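PDB 5WTZ: binary enterotoxin of Clostridium perfringens component a from Clostridium perfringens, which probably transfers ADP-ribose from NAD+ to actin as the enzymatic component of an iota-like binary enterotoxin. Local coordinates for residues I52-I57 against Q137-K141; K60-D64 against S347-S351; K102-N106 against K128-D132; N397-Y401 against N412-I416. All coordinates share one frame; numbering follows the deposited sequence. Where two conformers were deposited one is given.

Interaction 1: residues I52-I57 against Q137-K141; sequences INSYSI and QDGFK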
loop_
_atom_site.group_PDB
_atom_site.type_symbol
_atom_site.label_atom_id
_atom_site.label_comp_id
_atom_site.label_asym_id
_atom_site.label_seq_id
_atom_site.Cartn_x
_atom_site.Cartn_y
_atom_site.Cartn_z
ATOM N N ILE A 52 -4.138 -6.059 -15.984
ATOM C CA ILE A 52 -4.660 -6.770 -14.824
ATOM C C ILE A 52 -4.256 -6.082 -13.524
ATOM O O ILE A 52 -5.076 -5.885 -12.611
ATOM C CB ILE A 52 -4.183 -8.226 -14.829
ATOM C CG1 ILE A 52 -4.825 -8.938 -16.017
ATOM C CG2 ILE A 52 -4.510 -8.917 -13.475
ATOM C CD1 ILE A 52 -4.188 -10.245 -16.401
ATOM N N ASN A 53 -2.995 -5.685 -13.438
ATOM C CA ASN A 53 -2.519 -5.086 -12.203
ATOM C C ASN A 53 -3.129 -3.707 -11.983
ATOM O O ASN A 53 -3.465 -3.352 -10.856
ATOM C CB ASN A 53 -0.989 -5.019 -12.188
ATOM C CG ASN A 53 -0.359 -6.378 -11.977
ATOM O OD1 ASN A 53 -0.934 -7.239 -11.317
ATOM N ND2 ASN A 53 0.828 -6.579 -12.533
ATOM N N SER A 54 -3.304 -2.948 -13.059
ATOM C CA SER A 54 -3.895 -1.634 -12.925
ATOM C C SER A 54 -5.357 -1.781 -12.519
ATOM O O SER A 54 -5.856 -1.023 -11.684
ATOM C CB SER A 54 -3.754 -0.839 -14.220
ATOM O OG SER A 54 -2.419 -0.380 -14.348
ATOM N N TYR A 55 -6.024 -2.786 -13.077
ATOM C CA TYR A 55 -7.410 -3.063 -12.716
ATOM C C TYR A 55 -7.569 -3.438 -11.238
ATOM O O TYR A 55 -8.522 -2.996 -10.597
ATOM C CB TYR A 55 -7.994 -4.170 -13.609
ATOM C CG TYR A 55 -9.451 -4.459 -13.297
ATOM C CD1 TYR A 55 -10.456 -3.620 -13.765
ATOM C CD2 TYR A 55 -9.814 -5.544 -12.506
ATOM C CE1 TYR A 55 -11.793 -3.869 -13.471
ATOM C CE2 TYR A 55 -11.146 -5.806 -12.210
ATOM C CZ TYR A 55 -12.126 -4.961 -12.691
ATOM O OH TYR A 55 -13.442 -5.209 -12.401
ATOM N N SER A 56 -6.657 -4.238 -10.685
ATOM C CA SER A 56 -6.751 -4.616 -9.277
ATOM C C SER A 56 -6.821 -3.373 -8.397
ATOM O O SER A 56 -7.510 -3.357 -7.389
ATOM C CB SER A 56 -5.566 -5.486 -8.852
ATOM O OG SER A 56 -4.388 -4.712 -8.710
ATOM N N ILE A 57 -6.112 -2.328 -8.815
ATOM C CA ILE A 57 -6.116 -1.055 -8.102
ATOM C C ILE A 57 -7.461 -0.327 -8.218
ATOM O O ILE A 57 -8.046 0.070 -7.190
ATOM C CB ILE A 57 -4.971 -0.159 -8.611
ATOM C CG1 ILE A 57 -3.637 -0.791 -8.200
ATOM C CG2 ILE A 57 -5.112 1.252 -8.063
ATOM C CD1 ILE A 57 -2.392 -0.062 -8.703
ATOM N N GLN A 137 3.040 -3.343 -2.304
ATOM C CA GLN A 137 3.128 -3.733 -3.707
ATOM C C GLN A 137 1.760 -4.106 -4.278
ATOM O O GLN A 137 1.222 -5.175 -3.971
ATOM C CB GLN A 137 4.103 -4.902 -3.858
ATOM C CG GLN A 137 5.457 -4.636 -3.210
ATOM C CD GLN A 137 6.226 -3.528 -3.900
ATOM O OE1 GLN A 137 6.383 -3.536 -5.127
ATOM N NE2 GLN A 137 6.738 -2.587 -3.123
ATOM N N ASP A 138 1.212 -3.231 -5.126
ATOM C CA ASP A 138 -0.114 -3.445 -5.713
ATOM C C ASP A 138 -0.099 -4.484 -6.828
ATOM O O ASP A 138 0.866 -4.588 -7.578
ATOM C CB ASP A 138 -0.683 -2.143 -6.256
ATOM C CG ASP A 138 -0.958 -1.155 -5.163
ATOM O OD1 ASP A 138 -1.880 -1.424 -4.367
ATOM O OD2 ASP A 138 -0.247 -0.142 -5.096
ATOM N N GLY A 139 -1.187 -5.236 -6.941
ATOM C CA GLY A 139 -1.304 -6.245 -7.980
ATOM C C GLY A 139 -0.400 -7.447 -7.767
ATOM O O GLY A 139 0.166 -7.637 -6.686
ATOM N N PHE A 140 -0.287 -8.276 -8.798
ATOM C CA PHE A 140 0.654 -9.385 -8.793
ATOM C C PHE A 140 2.023 -8.860 -9.196
ATOM O O PHE A 140 2.138 -7.884 -9.939
ATOM C CB PHE A 140 0.207 -10.507 -9.738
ATOM C CG PHE A 140 -1.175 -11.018 -9.456
ATOM C CD1 PHE A 140 -1.389 -11.982 -8.496
ATOM C CD2 PHE A 140 -2.267 -10.509 -10.144
ATOM C CE1 PHE A 140 -2.675 -12.435 -8.226
ATOM C CE2 PHE A 140 -3.546 -10.954 -9.881
ATOM C CZ PHE A 140 -3.753 -11.920 -8.921
ATOM N N LYS A 141 3.065 -9.505 -8.699
ATOM C CA LYS A 141 4.419 -9.079 -8.996
ATOM C C LYS A 141 5.192 -10.241 -9.597
ATOM O O LYS A 141 5.429 -11.243 -8.935
ATOM C CB LYS A 141 5.107 -8.558 -7.724
ATOM C CG LYS A 141 6.551 -8.110 -7.927
ATOM C CD LYS A 141 6.679 -7.145 -9.100
ATOM C CE LYS A 141 8.024 -6.421 -9.083
ATOM N NZ LYS A 141 8.128 -5.383 -10.153
HETATM O O HOH W 1 -3.752 -5.016 -5.961
#

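Interaction 2: residues K60-D64 against S347-S351; sequences KFALD and SNNIS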
loop_
_atom_site.group_PDB
_atom_site.type_symbol
_atom_site.label_atom_id
_atom_site.label_comp_id
_atom_site.label_asym_id
_atom_site.label_seq_id
_atom_site.Cartn_x
_atom_site.Cartn_y
_atom_site.Cartn_z
ATOM N N LYS A 60 -10.208 -2.322 -6.121
ATOM C CA LYS A 60 -10.169 -2.317 -4.667
ATOM C C LYS A 60 -10.448 -0.932 -4.085
ATOM O O LYS A 60 -10.893 -0.828 -2.945
ATOM C CB LYS A 60 -8.829 -2.859 -4.161
ATOM C CG LYS A 60 -7.604 -2.031 -4.438
ATOM C CD LYS A 60 -6.396 -2.910 -4.139
ATOM C CE LYS A 60 -5.104 -2.145 -4.007
ATOM N NZ LYS A 60 -3.984 -3.134 -3.845
ATOM N N PHE A 61 -10.227 0.122 -4.864
ATOM C CA PHE A 61 -10.538 1.471 -4.374
ATOM C C PHE A 61 -11.914 1.990 -4.821
ATOM O O PHE A 61 -12.321 3.087 -4.439
ATOM C CB PHE A 61 -9.457 2.446 -4.812
ATOM C CG PHE A 61 -8.159 2.277 -4.077
ATOM C CD1 PHE A 61 -8.070 2.600 -2.734
ATOM C CD2 PHE A 61 -7.035 1.784 -4.729
ATOM C CE1 PHE A 61 -6.878 2.443 -2.034
ATOM C CE2 PHE A 61 -5.834 1.626 -4.035
ATOM C CZ PHE A 61 -5.764 1.959 -2.686
ATOM N N ALA A 62 -12.627 1.208 -5.627
ATOM C CA ALA A 62 -13.925 1.620 -6.160
ATOM C C ALA A 62 -15.028 1.690 -5.108
ATOM O O ALA A 62 -14.895 1.183 -3.976
ATOM C CB ALA A 62 -14.357 0.676 -7.275
ATOM N N LEU A 63 -16.146 2.293 -5.507
ATOM C CA LEU A 63 -17.358 2.272 -4.714
ATOM C C LEU A 63 -17.889 0.851 -4.636
ATOM O O LEU A 63 -17.524 0.006 -5.447
ATOM C CB LEU A 63 -18.421 3.197 -5.304
ATOM C CG LEU A 63 -18.125 4.691 -5.224
ATOM C CD1 LEU A 63 -18.979 5.425 -6.243
ATOM C CD2 LEU A 63 -18.418 5.186 -3.816
ATOM N N ASP A 64 -18.769 0.606 -3.672
ATOM C CA ASP A 64 -19.223 -0.749 -3.352
ATOM C C ASP A 64 -19.920 -1.495 -4.482
ATOM O O ASP A 64 -19.711 -2.696 -4.634
ATOM C CB ASP A 64 -20.147 -0.711 -2.135
ATOM C CG ASP A 64 -19.401 -0.387 -0.859
ATOM O OD1 ASP A 64 -18.262 0.126 -0.948
ATOM O OD2 ASP A 64 -19.944 -0.659 0.233
ATOM N N SER A 347 -10.480 -0.321 1.826
ATOM C CA SER A 347 -10.018 0.479 0.704
ATOM C C SER A 347 -11.198 0.979 -0.139
ATOM O O SER A 347 -11.009 1.870 -0.979
ATOM C CB SER A 347 -9.033 -0.320 -0.175
ATOM O OG SER A 347 -9.580 -1.564 -0.600
ATOM N N ASN A 348 -12.394 0.419 0.096
ATOM C CA ASN A 348 -13.636 0.844 -0.578
ATOM C C ASN A 348 -13.809 2.356 -0.595
ATOM O O ASN A 348 -13.550 3.015 0.409
ATOM C CB ASN A 348 -14.898 0.247 0.087
ATOM C CG ASN A 348 -14.894 -1.270 0.160
ATOM O OD1 ASN A 348 -13.895 -1.882 0.526
ATOM N ND2 ASN A 348 -16.019 -1.879 -0.178
ATOM N N ASN A 349 -14.270 2.910 -1.715
ATOM C CA ASN A 349 -14.661 4.318 -1.726
ATOM C C ASN A 349 -15.890 4.526 -0.832
ATOM O O ASN A 349 -16.634 3.589 -0.580
ATOM C CB ASN A 349 -14.944 4.790 -3.150
ATOM C CG ASN A 349 -14.789 6.298 -3.313
ATOM O OD1 ASN A 349 -14.603 7.032 -2.332
ATOM N ND2 ASN A 349 -14.874 6.770 -4.563
ATOM N N ILE A 350 -16.079 5.748 -0.343
ATOM C CA ILE A 350 -17.221 6.086 0.503
ATOM C C ILE A 350 -18.118 7.068 -0.242
ATOM O O ILE A 350 -17.622 8.070 -0.769
ATOM C CB ILE A 350 -16.772 6.701 1.843
ATOM C CG1 ILE A 350 -15.932 5.702 2.645
ATOM C CG2 ILE A 350 -17.976 7.166 2.647
ATOM C CD1 ILE A 350 -15.158 6.330 3.805
ATOM N N SER A 351 -19.418 6.774 -0.293
ATOM C CA SER A 351 -20.374 7.550 -1.096
ATOM C C SER A 351 -20.301 9.048 -0.846
ATOM O O SER A 351 -20.287 9.835 -1.794
ATOM C CB SER A 351 -21.804 7.070 -0.842
ATOM O OG SER A 351 -22.044 5.841 -1.505
#

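Interaction 3: residues K102-N106 against K128-D132; sequences KFGFN and KKISD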
loop_
_atom_site.group_PDB
_atom_site.type_symbol
_atom_site.label_atom_id
_atom_site.label_comp_id
_atom_site.label_asym_id
_atom_site.label_seq_id
_atom_site.Cartn_x
_atom_site.Cartn_y
_atom_site.Cartn_z
ATOM N N LYS A 102 8.885 3.815 -7.421
ATOM C CA LYS A 102 8.365 2.754 -6.565
ATOM C C LYS A 102 8.963 2.805 -5.157
ATOM O O LYS A 102 8.568 2.041 -4.276
ATOM C CB LYS A 102 8.607 1.375 -7.178
ATOM C CG LYS A 102 7.438 0.863 -8.019
ATOM C CD LYS A 102 6.203 0.586 -7.162
ATOM C CE LYS A 102 6.410 -0.625 -6.255
ATOM N NZ LYS A 102 5.221 -0.950 -5.404
ATOM N N PHE A 103 9.929 3.694 -4.936
ATOM C CA PHE A 103 10.418 3.901 -3.585
ATOM C C PHE A 103 10.086 5.319 -3.146
ATOM O O PHE A 103 10.542 5.778 -2.105
ATOM C CB PHE A 103 11.920 3.606 -3.504
ATOM C CG PHE A 103 12.238 2.138 -3.585
ATOM C CD1 PHE A 103 12.144 1.343 -2.450
ATOM C CD2 PHE A 103 12.614 1.553 -4.795
ATOM C CE1 PHE A 103 12.423 -0.019 -2.518
ATOM C CE2 PHE A 103 12.883 0.197 -4.869
ATOM C CZ PHE A 103 12.796 -0.586 -3.735
ATOM N N GLY A 104 9.276 5.999 -3.956
ATOM C CA GLY A 104 8.883 7.364 -3.681
ATOM C C GLY A 104 10.068 8.307 -3.674
ATOM O O GLY A 104 10.083 9.298 -2.948
ATOM N N PHE A 105 11.062 7.997 -4.497
ATOM C CA PHE A 105 12.304 8.753 -4.527
ATOM C C PHE A 105 12.373 9.507 -5.852
ATOM O O PHE A 105 12.280 8.893 -6.916
ATOM C CB PHE A 105 13.502 7.815 -4.365
ATOM C CG PHE A 105 14.797 8.511 -4.043
ATOM C CD1 PHE A 105 14.965 9.172 -2.830
ATOM C CD2 PHE A 105 15.868 8.467 -4.935
ATOM C CE1 PHE A 105 16.179 9.807 -2.529
ATOM C CE2 PHE A 105 17.067 9.085 -4.634
ATOM C CZ PHE A 105 17.222 9.758 -3.431
ATOM N N ASN A 106 12.519 10.828 -5.801
ATOM C CA ASN A 106 12.494 11.620 -7.035
ATOM C C ASN A 106 13.867 12.140 -7.480
ATOM O O ASN A 106 13.991 12.696 -8.569
ATOM C CB ASN A 106 11.508 12.798 -6.904
ATOM C CG ASN A 106 11.516 13.439 -5.519
ATOM O OD1 ASN A 106 12.549 13.497 -4.851
ATOM N ND2 ASN A 106 10.353 13.942 -5.090
ATOM N N LYS A 128 18.061 7.053 3.443
ATOM C CA LYS A 128 17.134 7.561 4.429
ATOM C C LYS A 128 15.694 7.308 3.975
ATOM O O LYS A 128 14.851 6.857 4.768
ATOM C CB LYS A 128 17.377 9.053 4.676
ATOM C CG LYS A 128 18.703 9.351 5.360
ATOM C CD LYS A 128 18.914 10.848 5.574
ATOM C CE LYS A 128 20.254 11.141 6.253
ATOM N NZ LYS A 128 20.341 10.567 7.632
ATOM N N LYS A 129 15.426 7.573 2.698
ATOM C CA LYS A 129 14.077 7.470 2.156
ATOM C C LYS A 129 13.509 6.045 2.249
ATOM O O LYS A 129 12.331 5.879 2.570
ATOM C CB LYS A 129 14.047 7.953 0.703
ATOM C CG LYS A 129 12.670 7.863 0.048
ATOM C CD LYS A 129 11.618 8.666 0.823
ATOM C CE LYS A 129 10.208 8.500 0.215
ATOM N NZ LYS A 129 9.692 7.098 0.229
ATOM N N ILE A 130 14.337 5.026 2.004
ATOM C CA ILE A 130 13.850 3.639 2.050
ATOM C C ILE A 130 13.786 3.021 3.459
ATOM O O ILE A 130 13.200 1.944 3.643
ATOM C CB ILE A 130 14.711 2.708 1.158
ATOM C CG1 ILE A 130 16.141 2.585 1.700
ATOM C CG2 ILE A 130 14.676 3.179 -0.315
ATOM C CD1 ILE A 130 16.995 1.525 0.961
ATOM N N SER A 131 14.382 3.687 4.446
ATOM C CA SER A 131 14.288 3.258 5.844
ATOM C C SER A 131 12.903 3.521 6.454
ATOM O O SER A 131 12.169 4.408 6.008
ATOM C CB SER A 131 15.348 3.957 6.699
ATOM O OG SER A 131 16.670 3.608 6.296
ATOM N N ASP A 132 12.561 2.723 7.465
ATOM C CA ASP A 132 11.350 2.926 8.272
ATOM C C ASP A 132 10.112 2.963 7.409
ATOM O O ASP A 132 9.209 3.741 7.674
ATOM C CB ASP A 132 11.447 4.227 9.074
ATOM C CG ASP A 132 12.633 4.237 10.012
ATOM O OD1 ASP A 132 12.845 3.212 10.699
ATOM O OD2 ASP A 132 13.365 5.254 10.037
#

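Interaction 4: residues N397-Y401 against N412-I416; sequences NITEY and NKLII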
loop_
_atom_site.group_PDB
_atom_site.type_symbol
_atom_site.label_atom_id
_atom_site.label_comp_id
_atom_site.label_asym_id
_atom_site.label_seq_id
_atom_site.Cartn_x
_atom_site.Cartn_y
_atom_site.Cartn_z
ATOM N N ASN A 397 4.991 7.297 -0.502
ATOM C CA ASN A 397 4.815 7.199 -1.946
ATOM C C ASN A 397 3.530 7.862 -2.412
ATOM O O ASN A 397 2.590 8.095 -1.631
ATOM C CB ASN A 397 4.827 5.734 -2.404
ATOM C CG ASN A 397 5.456 5.552 -3.784
ATOM O OD1 ASN A 397 5.752 6.517 -4.494
ATOM N ND2 ASN A 397 5.656 4.307 -4.166
ATOM N N ILE A 398 3.505 8.148 -3.708
ATOM C CA ILE A 398 2.347 8.743 -4.345
ATOM C C ILE A 398 2.132 8.001 -5.650
ATOM O O ILE A 398 3.026 7.953 -6.499
ATOM C CB ILE A 398 2.552 10.249 -4.578
ATOM C CG1 ILE A 398 2.591 10.985 -3.233
ATOM C CG2 ILE A 398 1.459 10.811 -5.484
ATOM C CD1 ILE A 398 3.043 12.412 -3.320
ATOM N N THR A 399 0.969 7.375 -5.790
ATOM C CA THR A 399 0.707 6.525 -6.939
ATOM C C THR A 399 -0.604 6.922 -7.618
ATOM O O THR A 399 -1.682 6.831 -7.026
ATOM C CB THR A 399 0.651 5.042 -6.537
ATOM O OG1 THR A 399 1.894 4.655 -5.940
ATOM C CG2 THR A 399 0.394 4.173 -7.747
ATOM N N GLU A 400 -0.518 7.372 -8.861
ATOM C CA GLU A 400 -1.725 7.795 -9.560
ATOM C C GLU A 400 -2.497 6.607 -10.130
ATOM O O GLU A 400 -1.905 5.619 -10.564
ATOM C CB GLU A 400 -1.373 8.781 -10.672
ATOM C CG GLU A 400 -0.412 8.211 -11.696
ATOM C CD GLU A 400 -0.094 9.182 -12.814
ATOM O OE1 GLU A 400 -1.040 9.597 -13.520
ATOM O OE2 GLU A 400 1.100 9.522 -12.987
ATOM N N TYR A 401 -3.826 6.682 -10.104
ATOM C CA TYR A 401 -4.613 5.804 -10.970
ATOM C C TYR A 401 -5.823 6.570 -11.455
ATOM O O TYR A 401 -6.158 7.621 -10.917
ATOM C CB TYR A 401 -5.022 4.509 -10.254
ATOM C CG TYR A 401 -6.336 4.578 -9.505
ATOM C CD1 TYR A 401 -6.398 5.157 -8.251
ATOM C CD2 TYR A 401 -7.516 4.051 -10.056
ATOM C CE1 TYR A 401 -7.603 5.214 -7.541
ATOM C CE2 TYR A 401 -8.725 4.114 -9.359
ATOM C CZ TYR A 401 -8.750 4.695 -8.102
ATOM O OH TYR A 401 -9.929 4.772 -7.398
ATOM N N ASN A 412 -8.145 11.211 -12.559
ATOM C CA ASN A 412 -6.991 10.673 -11.867
ATOM C C ASN A 412 -7.059 10.978 -10.374
ATOM O O ASN A 412 -7.411 12.090 -9.956
ATOM C CB ASN A 412 -5.695 11.229 -12.444
ATOM C CG ASN A 412 -5.318 10.571 -13.739
ATOM O OD1 ASN A 412 -5.563 9.381 -13.933
ATOM N ND2 ASN A 412 -4.706 11.332 -14.635
ATOM N N LYS A 413 -6.720 9.976 -9.576
ATOM C CA LYS A 413 -6.649 10.120 -8.134
ATOM C C LYS A 413 -5.264 9.714 -7.642
ATOM O O LYS A 413 -4.533 9.004 -8.351
ATOM C CB LYS A 413 -7.746 9.290 -7.470
ATOM C CG LYS A 413 -9.157 9.745 -7.882
ATOM C CD LYS A 413 -10.240 8.996 -7.116
ATOM C CE LYS A 413 -11.576 9.733 -7.204
ATOM N NZ LYS A 413 -12.724 8.906 -6.663
ATOM N N LEU A 414 -4.892 10.165 -6.448
ATOM C CA LEU A 414 -3.577 9.841 -5.889
ATOM C C LEU A 414 -3.673 8.972 -4.648
ATOM O O LEU A 414 -4.269 9.351 -3.641
ATOM C CB LEU A 414 -2.799 11.116 -5.557
ATOM C CG LEU A 414 -2.576 12.065 -6.738
ATOM C CD1 LEU A 414 -1.841 13.316 -6.300
ATOM C CD2 LEU A 414 -1.819 11.368 -7.879
ATOM N N ILE A 415 -3.069 7.800 -4.742
ATOM C CA ILE A 415 -2.908 6.925 -3.600
ATOM C C ILE A 415 -1.669 7.387 -2.837
ATOM O O ILE A 415 -0.555 7.334 -3.361
ATOM C CB ILE A 415 -2.781 5.458 -4.058
ATOM C CG1 ILE A 415 -3.981 5.087 -4.930
ATOM C CG2 ILE A 415 -2.671 4.520 -2.845
ATOM C CD1 ILE A 415 -3.795 3.845 -5.760
ATOM N N ILE A 416 -1.869 7.864 -1.617
ATOM C CA ILE A 416 -0.779 8.475 -0.855
ATOM C C ILE A 416 -0.381 7.531 0.268
ATOM O O ILE A 416 -1.005 7.502 1.332
ATOM C CB ILE A 416 -1.186 9.859 -0.308
ATOM C CG1 ILE A 416 -1.668 10.749 -1.466
ATOM C CG2 ILE A 416 -0.026 10.513 0.432
ATOM C CD1 ILE A 416 -2.090 12.121 -1.056
HETATM O O HOH W 2 1.426 5.378 -3.208
HETATM O O HOH W 3 -3.413 7.746 -13.720
HETATM O O HOH W 4 -11.758 5.943 -5.807
#

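Interaction 1: residues I52-I57 against Q137-K141
Asn53 and Gly139 bring the two backbones to within 4.5 Å at their CA atoms, where helix 36-61 runs past the loop between strands 134-136 and 141-144. Asn53 OD1 accepts the backbone N-H of Phe140 at 2.8 Å; the donor stands 46° out of the amide's carbonyl plane, and the bond is bent, 143° at the hydrogen. The same Asn53 OD1 lies at the edge of the Phe140 ring, near its plane, 3.7 Å from CD2. Ile52 CG2 also comes to that edge, 4.2 Å from Phe140 CE2, while Ile79 of helix 70-83 touches the ring as well. One turn on, Ser56 OG sits between its backbone N and carbonyl carbon (chi1 75°) and bonds back to Asn53 O at 2.7 Å. A water donates to Ser56 OG and accepts from Gly139 N. Gly139 has a positive phi, and its bare CA packs 3.5 Å from Ser56 OG. The side chains of Ile57 and Asp138 cross at about a right angle, CD1 of Ile57 3.6 Å from CB of Asp138, whose carboxylate pairs with Arg361 and Lys60. Successive loop amides are thus satisfied by helix side chains, Phe140 N directly and Gly139 N through water.

Interaction 2: residues K60-D64 against S347-S351
Ser347 OG donates to Lys60 O at 2.8 Å, and Asn349 N donates to Ala62 O at 2.9 Å, in a nearly straight bond (167°). They join the end region of helix 36-61, of the first ADP-ribosyltransferase-type region, to the loop between strands 341-344 and 358-364 of the second, which holds the NAD. Both donors approach from above the carbonyl planes. A third bond runs from Asn348 ND2 to Asp64 OD1 at 3.1 Å: the acceptor lies in the amide plane of Asn348, but the donor meets the carboxylate from above, the two planes standing 79° apart. Asn348 OD1, the other end of that amide, is held by Asn218. Arg300, an NAD-binding residue, donates through NH2 to both Phe61 O and Ser347 O, bridging the two backbones, and Ile350 touches the bound NAD. Outward from the bonds, Phe61 CA makes a CA-H...O contact with Ser347 O at 3.5 Å, and the same carbonyl approaches the Phe61 ring obliquely. The Asn349 side chain swings opposite its own backbone N (chi1 -156°), where OD1 accepts Ile350 N and ND2 reaches Ala354 O. Leu63 covers its stem, with CD2 3.6 Å from Asn349 CB.

Interaction 3: residues K102-N106 against K128-D132
Lys129, near the end of helix 120-130, reaches across to residues 103-105, and each carbon from CB to CE meets something there. The bond from CA to CB is directed at segment 102-106, and Lys129 CB lies 3.8 Å from Phe105 CD1, approaching the ring obliquely. CG stays beside Phe105 CD1 at 3.9 Å and is 3.7 Å from Phe103 O, so the aliphatic stem slides past the Phe105 ring with the two side chains running in opposite directions. The chain then bends at chi2 (58°), which turns CD toward Gly104 O. CE passes Gly104 O at 3.3 Å, and a second bend at chi4 (62°) brings NZ round to the preceding carbonyl. Lys129 NZ donates to Phe103 O at 2.8 Å, tilted 30° from the carbonyl plane. NZ has a further acceptor in Asp396 O, on strand 391-403, so the ammonium links the loop and helix to the other ADP-ribosyltransferase-type region.

Gly104, with positive phi, passes close to the end of this lysine without a side chain. The next helix residue, Ile130, puts CG2 obliquely against Phe103 CD1 at 3.8 Å. The Phe103 ring also meets Phe135 edge-to-face and rests on Ile156 and Val158 of strand 156-162, while Phe105 makes its own edge-to-face pair with Phe126. The contact lies away from the NAD site and is structural packing. Its chemistry is divided along a single residue: CB and CG pack on Phe105, CD and CE run past Gly104 O, and NZ is received by two backbone carbonyls, an environment that would probably favour the protonated amine.

Interaction 4: residues N397-Y401 against N412-I416
Thr399 and Ile415 and, two residues further along, Tyr401 and Lys413 form hydrogen-bonded pairs of an antiparallel hairpin, each closing a two-bond ring, with the non-hydrogen-bonded pair Glu400-Leu414 between. Thr399 N gives to Ile415 O at 2.9 Å in the carbonyl plane, and Ile415 N returns a bond to Thr399 O at 2.8 Å. Tyr401 N gives to Lys413 O, and Lys413 N meets Tyr401 O almost head-on (C=O...N 175°). Waters add to this ladder. One accepts from Thr399 OG1 and donates to Ile415 O, giving that carbonyl a second donor; another donates to both Glu400 OE1 and Asn412 OD1. A third touches Tyr401 OH at 2.7 Å and takes a bond from Lys413 NZ, which also has Asp403, Ala354 and Gly408. Asn412 ND2 is held by Phe317 O. The Tyr401 ring runs beside the Lys413 stem and crosses Ile415, with CD1 to CD1 at 3.8 Å. On the other face, Leu414 CD2 packs 3.8 Å from Glu400 CB and 4.1 Å from Ile398 CG2. Strand 358-364 bonds to the far edge of 411-420. Helix 320-330 lies against the face of Ile398, Leu414 and Ile416, and helix 36-61 against that of Tyr401 and Ile415.

Helix 36-61 connects interactions 1 and 2, whose centres are 16 Å apart: Asp138 OD1 of the first forms a 2.8 Å salt bridge with Lys60 NZ of the second. The same helix rests on interaction 4, with Ile57 CG2 3.7 Å and Phe61 CE2 3.5 Å from Ile415 CD1. Interaction 3 touches the hairpin through Gly104 CA, 3.3 Å from Asn397 OD1; it is about 10 Å from interaction 2 at the nearest atoms. Interactions 1 and 3 lie in the first ADP-ribosyltransferase-type region and interaction 4 in the second, while interaction 2 joins the two. Interaction 2 borders the NAD pocket, with the Ile350 side chain about 4 Å from the ligand.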